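Local coordinates for protein homospermidine synthase (Legionella pneumophila subsp. pneumophila str. Philadelphia 1, PDB 2PH5) that is thought to act as a homospermidine synthase, a polyamine-forming transferase, and binds NAD at a Rossmann-type domain, at residues M29-E34 with P387-T392; S210-P215 with E351-C356; V223-A228 with R346-E351. All blocks are in the same frame, centred on the assembly; numbering follows the deposited sequence.

Interaction 1. Residues M29-E34 with P387-T392; sequences MPLIFE and PYNNAT
Pro30 meets Pro387 and Tyr388 chiefly through its CG. This carbon lies 3.9 Å from CG of Pro387 and 3.7 Å from Pro387 O. The two rings pass one another with their directions reversed, and Pro30 CB comes 4.0 Å from Pro387 CD. Pro30 CG also sits at the edge of the Tyr388 ring, in its plane, 4.0 Å from Tyr388 CD2. No hydrogen bond crosses the contact, and only 144 Å² is buried.

Asn389 also approaches Pro30. Its ND2 is 4.4 Å from Pro30 CG and donates to Pro387 O at 2.9 Å, with an angle of 148° at the hydrogen. This bond folds the amide back over its own loop. ND2 also bonds to Ala27 O, one turn before Leu31. The helix is kinked here: Pro30 has no N-H to give, and Leu31 N makes no bond to the preceding turn. The Asn389 amide thus takes up a carbonyl at the kink. Its OD1 bonds to Ser393 OG, so one side chain ties the loop to two helices.

Helix 23-35 starts with the NAD-binding residues Cys23 and Val24, just after Phe21 in the glycine-rich turn, consistent with the first helix of a Rossmann fold. The contact joins it to the loop leading into helix 391-408. Leu31 packs on Val397 and Ile401 of that helix. Met29, a selenomethionine, and Phe33 lie on strand 43-47, while Pro30 and Tyr388 also touch helix 55-59.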
loop_
_atom_site.group_PDB
_atom_site.type_symbol
_atom_site.label_atom_id
_atom_site.label_comp_id
_atom_site.label_asym_id
_atom_site.label_seq_id
_atom_site.Cartn_x
_atom_site.Cartn_y
_atom_site.Cartn_z
HETATM N N MSE A 29 -32.197 -0.386 5.824
HETATM C CA MSE A 29 -33.270 -0.596 6.789
HETATM C C MSE A 29 -33.606 0.607 7.660
HETATM O O MSE A 29 -34.744 1.081 7.659
HETATM C CB MSE A 29 -32.942 -1.788 7.678
HETATM C CG MSE A 29 -33.086 -3.107 6.977
HETATM SE SE MSE A 29 -34.934 -3.491 6.633
HETATM C CE MSE A 29 -35.207 -4.838 7.995
ATOM N N PRO A 30 -32.623 1.116 8.417
ATOM C CA PRO A 30 -32.848 2.270 9.287
ATOM C C PRO A 30 -33.470 3.483 8.591
ATOM O O PRO A 30 -34.389 4.103 9.127
ATOM C CB PRO A 30 -31.450 2.573 9.812
ATOM C CG PRO A 30 -30.817 1.227 9.850
ATOM C CD PRO A 30 -31.236 0.637 8.544
ATOM N N LEU A 31 -32.973 3.818 7.403
ATOM C CA LEU A 31 -33.474 4.979 6.667
ATOM C C LEU A 31 -34.915 4.836 6.175
ATOM O O LEU A 31 -35.628 5.825 6.023
ATOM C CB LEU A 31 -32.545 5.313 5.481
ATOM C CG LEU A 31 -31.267 6.113 5.779
ATOM C CD1 LEU A 31 -30.388 5.319 6.714
ATOM C CD2 LEU A 31 -30.507 6.432 4.491
ATOM N N ILE A 32 -35.348 3.607 5.934
ATOM C CA ILE A 32 -36.704 3.380 5.464
ATOM C C ILE A 32 -37.715 3.625 6.582
ATOM O O ILE A 32 -38.759 4.249 6.371
ATOM C CB ILE A 32 -36.866 1.955 4.952
ATOM C CG1 ILE A 32 -35.786 1.666 3.907
ATOM C CG2 ILE A 32 -38.254 1.779 4.361
ATOM C CD1 ILE A 32 -35.780 0.243 3.405
ATOM N N PHE A 33 -37.406 3.134 7.775
ATOM C CA PHE A 33 -38.303 3.326 8.903
ATOM C C PHE A 33 -38.145 4.718 9.486
ATOM O O PHE A 33 -38.968 5.166 10.278
ATOM C CB PHE A 33 -38.041 2.268 9.971
ATOM C CG PHE A 33 -38.468 0.898 9.561
ATOM C CD1 PHE A 33 -39.818 0.593 9.427
ATOM C CD2 PHE A 33 -37.523 -0.081 9.267
ATOM C CE1 PHE A 33 -40.226 -0.674 9.002
ATOM C CE2 PHE A 33 -37.917 -1.349 8.842
ATOM C CZ PHE A 33 -39.271 -1.647 8.708
ATOM N N GLU A 34 -37.089 5.408 9.076
ATOM C CA GLU A 34 -36.831 6.754 9.564
ATOM C C GLU A 34 -37.581 7.781 8.719
ATOM O O GLU A 34 -37.999 8.822 9.221
ATOM C CB GLU A 34 -35.331 7.044 9.527
ATOM C CG GLU A 34 -34.916 8.336 10.217
ATOM C CD GLU A 34 -33.437 8.637 10.045
ATOM O OE1 GLU A 34 -32.631 7.678 10.003
ATOM O OE2 GLU A 34 -33.075 9.829 9.959
ATOM N N PRO A 387 -27.831 3.329 12.779
ATOM C CA PRO A 387 -27.111 2.102 13.121
ATOM C C PRO A 387 -26.814 1.299 11.851
ATOM O O PRO A 387 -27.258 1.663 10.754
ATOM C CB PRO A 387 -28.098 1.381 14.028
ATOM C CG PRO A 387 -29.410 1.723 13.402
ATOM C CD PRO A 387 -29.260 3.206 13.126
ATOM N N TYR A 388 -26.067 0.211 12.013
ATOM C CA TYR A 388 -25.718 -0.669 10.897
ATOM C C TYR A 388 -25.174 0.146 9.728
ATOM O O TYR A 388 -25.453 -0.145 8.566
ATOM C CB TYR A 388 -26.963 -1.440 10.457
ATOM C CG TYR A 388 -27.704 -2.056 11.614
ATOM C CD1 TYR A 388 -27.145 -3.107 12.337
ATOM C CD2 TYR A 388 -28.949 -1.564 12.017
ATOM C CE1 TYR A 388 -27.802 -3.655 13.436
ATOM C CE2 TYR A 388 -29.617 -2.106 13.120
ATOM C CZ TYR A 388 -29.033 -3.152 13.823
ATOM O OH TYR A 388 -29.655 -3.710 14.917
ATOM N N ASN A 389 -24.389 1.167 10.051
ATOM C CA ASN A 389 -23.830 2.048 9.041
ATOM C C ASN A 389 -22.463 2.610 9.397
ATOM O O ASN A 389 -22.161 2.886 10.567
ATOM C CB ASN A 389 -24.775 3.232 8.809
ATOM C CG ASN A 389 -25.784 2.974 7.712
ATOM O OD1 ASN A 389 -25.455 3.020 6.519
ATOM N ND2 ASN A 389 -27.020 2.706 8.103
ATOM N N ASN A 390 -21.630 2.757 8.373
ATOM C CA ASN A 390 -20.332 3.373 8.545
ATOM C C ASN A 390 -20.417 4.582 7.621
ATOM O O ASN A 390 -21.435 4.784 6.963
ATOM C CB ASN A 390 -19.163 2.445 8.155
ATOM C CG ASN A 390 -19.291 1.858 6.760
ATOM O OD1 ASN A 390 -19.598 2.558 5.788
ATOM N ND2 ASN A 390 -19.028 0.559 6.651
ATOM N N ALA A 391 -19.367 5.392 7.589
ATOM C CA ALA A 391 -19.349 6.579 6.756
ATOM C C ALA A 391 -19.701 6.255 5.304
ATOM O O ALA A 391 -20.539 6.922 4.698
ATOM C CB ALA A 391 -17.982 7.235 6.833
ATOM N N THR A 392 -19.067 5.219 4.764
ATOM C CA THR A 392 -19.276 4.793 3.381
ATOM C C THR A 392 -20.692 4.320 3.093
ATOM O O THR A 392 -21.348 4.844 2.194
ATOM C CB THR A 392 -18.294 3.655 3.001
ATOM O OG1 THR A 392 -16.954 4.069 3.294
ATOM C CG2 THR A 392 -18.404 3.314 1.521
#

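Interaction 2. Residues S210-P215 with E351-C356; sequences SQVTYP and EIIDGC
This is an irregular antiparallel strand pairing at the end of strand 202-213 and the start of strand 352-364, next to each other in the mixed sheet. The segments run nearly antiparallel, 164° apart. At one end Ser210 N donates to Cys356 O at 2.8 Å, nearly straight at 170°. The return bond uses a side chain: Cys356 N donates to Ser210 OG at 2.9 Å. A chi1 of 64° places OG between the serine backbone N and its carbonyl carbon. At the other end Tyr214 N donates to Glu351 O at 2.8 Å.

In the middle, Val212 faces two residues. Its N bonds to Asp354 O, and its O receives Ile353 N at 3.1 Å. Two residues thus face one, consistent with a beta bulge, though the pairing here is loose. Gly355 follows with a positive phi, a conformation in which a CB would press on the preceding carbonyl O.

Ile352 touches both Thr213 and Gln211. Thr213 CG2 rests 3.6 Å from Ile352 CB, the two side chains crossing at about a right angle. Ile352 CD1 lies 3.4 Å from Gln211 CB. The Gln211 amide reaches beyond, to Asp209, Ala391 and Thr392. Elsewhere Val212 CG2 touches Ile353 CG1 at 4.0 Å. Tyr214 meets Tyr214 of the second subunit edge-to-face, and Val212 and Ile353 pack on Pro216 of that subunit.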
loop_
_atom_site.group_PDB
_atom_site.type_symbol
_atom_site.label_atom_id
_atom_site.label_comp_id
_atom_site.label_asym_id
_atom_site.label_seq_id
_atom_site.Cartn_x
_atom_site.Cartn_y
_atom_site.Cartn_z
ATOM N N SER A 210 -10.760 7.447 4.949
ATOM C CA SER A 210 -9.762 7.444 6.017
ATOM C C SER A 210 -10.225 6.638 7.233
ATOM O O SER A 210 -9.651 6.755 8.312
ATOM C CB SER A 210 -9.438 8.883 6.453
ATOM O OG SER A 210 -10.565 9.533 7.020
ATOM N N GLN A 211 -11.260 5.820 7.076
ATOM C CA GLN A 211 -11.735 5.038 8.210
ATOM C C GLN A 211 -10.698 3.992 8.627
ATOM O O GLN A 211 -10.300 3.157 7.820
ATOM C CB GLN A 211 -13.082 4.383 7.869
ATOM C CG GLN A 211 -14.139 5.431 7.475
ATOM C CD GLN A 211 -15.435 4.840 6.955
ATOM O OE1 GLN A 211 -16.329 4.465 7.736
ATOM N NE2 GLN A 211 -15.549 4.744 5.626
ATOM N N VAL A 212 -10.236 4.077 9.876
ATOM C CA VAL A 212 -9.264 3.125 10.411
ATOM C C VAL A 212 -9.994 2.159 11.332
ATOM O O VAL A 212 -11.126 2.422 11.738
ATOM C CB VAL A 212 -8.137 3.810 11.216
ATOM C CG1 VAL A 212 -7.251 4.605 10.282
ATOM C CG2 VAL A 212 -8.726 4.693 12.302
ATOM N N THR A 213 -9.337 1.061 11.694
ATOM C CA THR A 213 -9.992 0.052 12.514
ATOM C C THR A 213 -9.170 -0.618 13.603
ATOM O O THR A 213 -7.958 -0.433 13.704
ATOM C CB THR A 213 -10.489 -1.085 11.643
ATOM O OG1 THR A 213 -9.362 -1.683 10.998
ATOM C CG2 THR A 213 -11.466 -0.585 10.593
ATOM N N TYR A 214 -9.865 -1.426 14.399
ATOM C CA TYR A 214 -9.268 -2.198 15.472
ATOM C C TYR A 214 -10.128 -3.448 15.706
ATOM O O TYR A 214 -11.347 -3.364 15.820
ATOM C CB TYR A 214 -9.190 -1.377 16.761
ATOM C CG TYR A 214 -8.683 -2.201 17.919
ATOM C CD1 TYR A 214 -7.314 -2.460 18.081
ATOM C CD2 TYR A 214 -9.577 -2.817 18.794
ATOM C CE1 TYR A 214 -6.856 -3.325 19.085
ATOM C CE2 TYR A 214 -9.131 -3.676 19.789
ATOM C CZ TYR A 214 -7.776 -3.931 19.926
ATOM O OH TYR A 214 -7.368 -4.829 20.874
ATOM N N PRO A 215 -9.498 -4.633 15.771
ATOM C CA PRO A 215 -8.059 -4.905 15.648
ATOM C C PRO A 215 -7.555 -4.673 14.216
ATOM O O PRO A 215 -8.349 -4.512 13.288
ATOM C CB PRO A 215 -7.965 -6.371 16.053
ATOM C CG PRO A 215 -9.209 -6.926 15.446
ATOM C CD PRO A 215 -10.256 -5.895 15.851
ATOM N N GLU A 351 -15.710 -2.501 13.818
ATOM C CA GLU A 351 -14.306 -2.404 14.161
ATOM C C GLU A 351 -13.643 -1.069 13.843
ATOM O O GLU A 351 -12.561 -0.784 14.356
ATOM C CB GLU A 351 -13.498 -3.548 13.540
ATOM C CG GLU A 351 -13.741 -3.811 12.074
ATOM C CD GLU A 351 -14.888 -4.785 11.819
ATOM O OE1 GLU A 351 -16.065 -4.364 11.902
ATOM O OE2 GLU A 351 -14.602 -5.975 11.539
ATOM N N ILE A 352 -14.273 -0.230 13.025
ATOM C CA ILE A 352 -13.633 1.040 12.740
ATOM C C ILE A 352 -13.798 1.964 13.943
ATOM O O ILE A 352 -14.882 2.089 14.504
ATOM C CB ILE A 352 -14.163 1.707 11.426
ATOM C CG1 ILE A 352 -14.892 2.999 11.739
ATOM C CG2 ILE A 352 -15.075 0.766 10.666
ATOM C CD1 ILE A 352 -15.058 3.832 10.530
ATOM N N ILE A 353 -12.709 2.606 14.343
ATOM C CA ILE A 353 -12.726 3.472 15.512
ATOM C C ILE A 353 -12.633 4.969 15.221
ATOM O O ILE A 353 -13.008 5.785 16.055
ATOM C CB ILE A 353 -11.579 3.085 16.453
ATOM C CG1 ILE A 353 -10.234 3.465 15.816
ATOM C CG2 ILE A 353 -11.648 1.594 16.741
ATOM C CD1 ILE A 353 -9.001 2.961 16.549
ATOM N N ASP A 354 -12.141 5.333 14.043
ATOM C CA ASP A 354 -11.988 6.741 13.710
ATOM C C ASP A 354 -11.977 6.909 12.196
ATOM O O ASP A 354 -11.959 5.923 11.450
ATOM C CB ASP A 354 -10.664 7.250 14.295
ATOM C CG ASP A 354 -10.570 8.762 14.323
ATOM O OD1 ASP A 354 -9.438 9.276 14.209
ATOM O OD2 ASP A 354 -11.607 9.446 14.471
ATOM N N GLY A 355 -12.004 8.157 11.743
ATOM C CA GLY A 355 -11.957 8.412 10.313
ATOM C C GLY A 355 -13.232 8.883 9.645
ATOM O O GLY A 355 -14.288 8.987 10.268
ATOM N N CYS A 356 -13.131 9.161 8.354
ATOM C CA CYS A 356 -14.278 9.634 7.611
ATOM C C CYS A 356 -14.158 9.300 6.131
ATOM O O CYS A 356 -13.111 8.854 5.658
ATOM C CB CYS A 356 -14.428 11.144 7.798
ATOM S SG CYS A 356 -13.050 12.092 7.165
#

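Interaction 3. Residues V223-A228 with R346-E351; sequences VNTWSA and RLILNE
A two-stranded parallel sheet, beside the NAD pocket, pairs Val223 with Arg346 and Asn224 with Leu347. Asn224 supplies both backbone bonds. Its N donates to Arg346 O at 3.3 Å, and its O accepts Ile348 N at 3.1 Å. One residue bonding to two partners two positions apart is the usual parallel pattern.

On one face Val223 and Arg346 run alongside one another in the same direction. Val223 CG2 is 3.7 Å from Arg346 NH1, and Val223 CG1 stands over one face of the guanidinium, offset toward its rim. The arginine chain leaves with CG anti to the backbone N and bends at chi3 (60°). NH2 forms a salt bridge to Glu351 OE2 at 2.9 Å, with the carboxylate oxygen lying in the guanidinium plane. NE forms a second one to Glu221. Glu351 OE1 accepts Leu349 N at 2.9 Å from above the carboxylate plane. OE1 thus ties the carboxylate to the turn, while Glu351 and Glu221 together hold the guanidinium.

Beyond the strands, the Thr225 and Ile348 side chains cross at a slant, with Thr225 CG2 3.6 Å from Ile348 CD1. Thr225 OG1 bonds to Asp209 and Thr392. Leu347 CD1 comes closest to Thr225 O, at 3.2 Å, and lies 3.6 Å from Trp226 CA. Trp226 NE1 bonds to Tyr321 OH. Ser227 touches the bound NAD, and as N-cap of helix 228-236 it bonds through OG to Gly230 N.

Around it, Asn224 and Trp226 pack on Leu231 of helix 228-236. Val223 and Asn224 touch helix 325-336. Thr225 lies on Gln211 and Ile348 on Thr213, both of strand 202-213.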
loop_
_atom_site.group_PDB
_atom_site.type_symbol
_atom_site.label_atom_id
_atom_site.label_comp_id
_atom_site.label_asym_id
_atom_site.label_seq_id
_atom_site.Cartn_x
_atom_site.Cartn_y
_atom_site.Cartn_z
ATOM N N VAL A 223 -10.114 -6.533 3.222
ATOM C CA VAL A 223 -10.924 -5.710 4.111
ATOM C C VAL A 223 -11.300 -4.380 3.454
ATOM O O VAL A 223 -10.458 -3.700 2.859
ATOM C CB VAL A 223 -10.165 -5.459 5.441
ATOM C CG1 VAL A 223 -11.080 -4.803 6.471
ATOM C CG2 VAL A 223 -9.653 -6.782 5.986
ATOM N N ASN A 224 -12.573 -4.012 3.562
ATOM C CA ASN A 224 -13.046 -2.785 2.945
ATOM C C ASN A 224 -14.274 -2.240 3.656
ATOM O O ASN A 224 -14.993 -2.968 4.343
ATOM C CB ASN A 224 -13.349 -3.041 1.466
ATOM C CG ASN A 224 -13.588 -1.760 0.682
ATOM O OD1 ASN A 224 -13.044 -0.703 1.004
ATOM N ND2 ASN A 224 -14.398 -1.858 -0.368
ATOM N N THR A 225 -14.503 -0.945 3.500
ATOM C CA THR A 225 -15.638 -0.313 4.136
ATOM C C THR A 225 -16.926 -0.686 3.427
ATOM O O THR A 225 -18.017 -0.411 3.921
ATOM C CB THR A 225 -15.445 1.195 4.170
ATOM O OG1 THR A 225 -15.070 1.659 2.869
ATOM C CG2 THR A 225 -14.331 1.542 5.170
ATOM N N TRP A 226 -16.790 -1.305 2.259
ATOM C CA TRP A 226 -17.939 -1.776 1.491
ATOM C C TRP A 226 -17.571 -3.115 0.870
ATOM O O TRP A 226 -16.534 -3.686 1.211
ATOM C CB TRP A 226 -18.354 -0.787 0.402
ATOM C CG TRP A 226 -17.245 -0.277 -0.449
ATOM C CD1 TRP A 226 -16.253 0.575 -0.069
ATOM C CD2 TRP A 226 -17.048 -0.528 -1.848
ATOM N NE1 TRP A 226 -15.451 0.878 -1.140
ATOM C CE2 TRP A 226 -15.911 0.219 -2.245
ATOM C CE3 TRP A 226 -17.719 -1.306 -2.804
ATOM C CZ2 TRP A 226 -15.430 0.211 -3.565
ATOM C CZ3 TRP A 226 -17.237 -1.312 -4.119
ATOM C CH2 TRP A 226 -16.104 -0.556 -4.481
ATOM N N SER A 227 -18.403 -3.617 -0.036
ATOM C CA SER A 227 -18.137 -4.909 -0.653
ATOM C C SER A 227 -16.715 -5.122 -1.157
ATOM O O SER A 227 -16.253 -4.423 -2.062
ATOM C CB SER A 227 -19.089 -5.161 -1.813
ATOM O OG SER A 227 -18.762 -6.391 -2.431
ATOM N N ALA A 228 -16.031 -6.104 -0.577
ATOM C CA ALA A 228 -14.673 -6.405 -0.998
ATOM C C ALA A 228 -14.679 -6.867 -2.461
ATOM O O ALA A 228 -13.840 -6.434 -3.254
ATOM C CB ALA A 228 -14.053 -7.473 -0.101
ATOM N N ARG A 346 -13.879 -9.367 4.350
ATOM C CA ARG A 346 -14.441 -8.839 5.576
ATOM C C ARG A 346 -14.892 -7.406 5.383
ATOM O O ARG A 346 -14.213 -6.622 4.723
ATOM C CB ARG A 346 -13.418 -8.926 6.714
ATOM C CG ARG A 346 -13.952 -8.441 8.058
ATOM C CD ARG A 346 -13.123 -8.961 9.219
ATOM N NE ARG A 346 -11.729 -8.522 9.141
ATOM C CZ ARG A 346 -11.241 -7.444 9.746
ATOM N NH1 ARG A 346 -9.959 -7.134 9.608
ATOM N NH2 ARG A 346 -12.030 -6.685 10.500
ATOM N N LEU A 347 -16.059 -7.076 5.933
ATOM C CA LEU A 347 -16.611 -5.725 5.848
ATOM C C LEU A 347 -16.406 -5.048 7.192
ATOM O O LEU A 347 -16.951 -5.488 8.210
ATOM C CB LEU A 347 -18.114 -5.768 5.539
ATOM C CG LEU A 347 -18.946 -4.471 5.685
ATOM C CD1 LEU A 347 -18.563 -3.448 4.615
ATOM C CD2 LEU A 347 -20.437 -4.819 5.554
ATOM N N ILE A 348 -15.624 -3.980 7.209
ATOM C CA ILE A 348 -15.414 -3.299 8.469
ATOM C C ILE A 348 -16.528 -2.315 8.758
ATOM O O ILE A 348 -16.818 -1.412 7.974
ATOM C CB ILE A 348 -14.056 -2.599 8.517
ATOM C CG1 ILE A 348 -13.829 -1.789 7.235
ATOM C CG2 ILE A 348 -12.984 -3.642 8.726
ATOM C CD1 ILE A 348 -12.640 -0.839 7.305
ATOM N N LEU A 349 -17.153 -2.521 9.910
ATOM C CA LEU A 349 -18.267 -1.713 10.361
ATOM C C LEU A 349 -18.030 -1.306 11.816
ATOM O O LEU A 349 -17.634 -0.175 12.099
ATOM C CB LEU A 349 -19.546 -2.535 10.238
ATOM C CG LEU A 349 -20.898 -1.853 10.414
ATOM C CD1 LEU A 349 -21.109 -0.815 9.316
ATOM C CD2 LEU A 349 -21.990 -2.923 10.361
ATOM N N ASN A 350 -18.261 -2.233 12.738
ATOM C CA ASN A 350 -18.064 -1.946 14.151
ATOM C C ASN A 350 -16.595 -1.811 14.529
ATOM O O ASN A 350 -16.262 -1.077 15.456
ATOM C CB ASN A 350 -18.707 -3.032 15.011
ATOM C CG ASN A 350 -20.197 -3.129 14.795
ATOM O OD1 ASN A 350 -20.865 -2.119 14.550
ATOM N ND2 ASN A 350 -20.735 -4.341 14.895
ATOM N N GLU A 351 -15.710 -2.501 13.818
ATOM C CA GLU A 351 -14.306 -2.404 14.161
ATOM C C GLU A 351 -13.643 -1.069 13.843
ATOM O O GLU A 351 -12.561 -0.784 14.356
ATOM C CB GLU A 351 -13.498 -3.548 13.540
ATOM C CG GLU A 351 -13.741 -3.811 12.074
ATOM C CD GLU A 351 -14.888 -4.785 11.819
ATOM O OE1 GLU A 351 -16.065 -4.364 11.902
ATOM O OE2 GLU A 351 -14.602 -5.975 11.539
#

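In the fold
Interaction 1 is a small, buried contact without bonds across it, joining the NAD-binding part to the C-terminal part of the chain. Interactions 2 and 3 lie within the C-terminal part and are backbone pairings, antiparallel in one and parallel in the other. Both are partly buried. Interaction 2 reaches the subunit interface, while interaction 3 reaches the cofactor. They share Glu351, and Thr213 CG2 packs on Ile348 CD1 between them. The loop and the helix start of 387-392 link to both: Asn390 ND2 probably bonds to Thr225 O, and the first helical turn reaches both pairings. Along the chain, interaction 3 is nested within interaction 2, and interaction 2 within interaction 1.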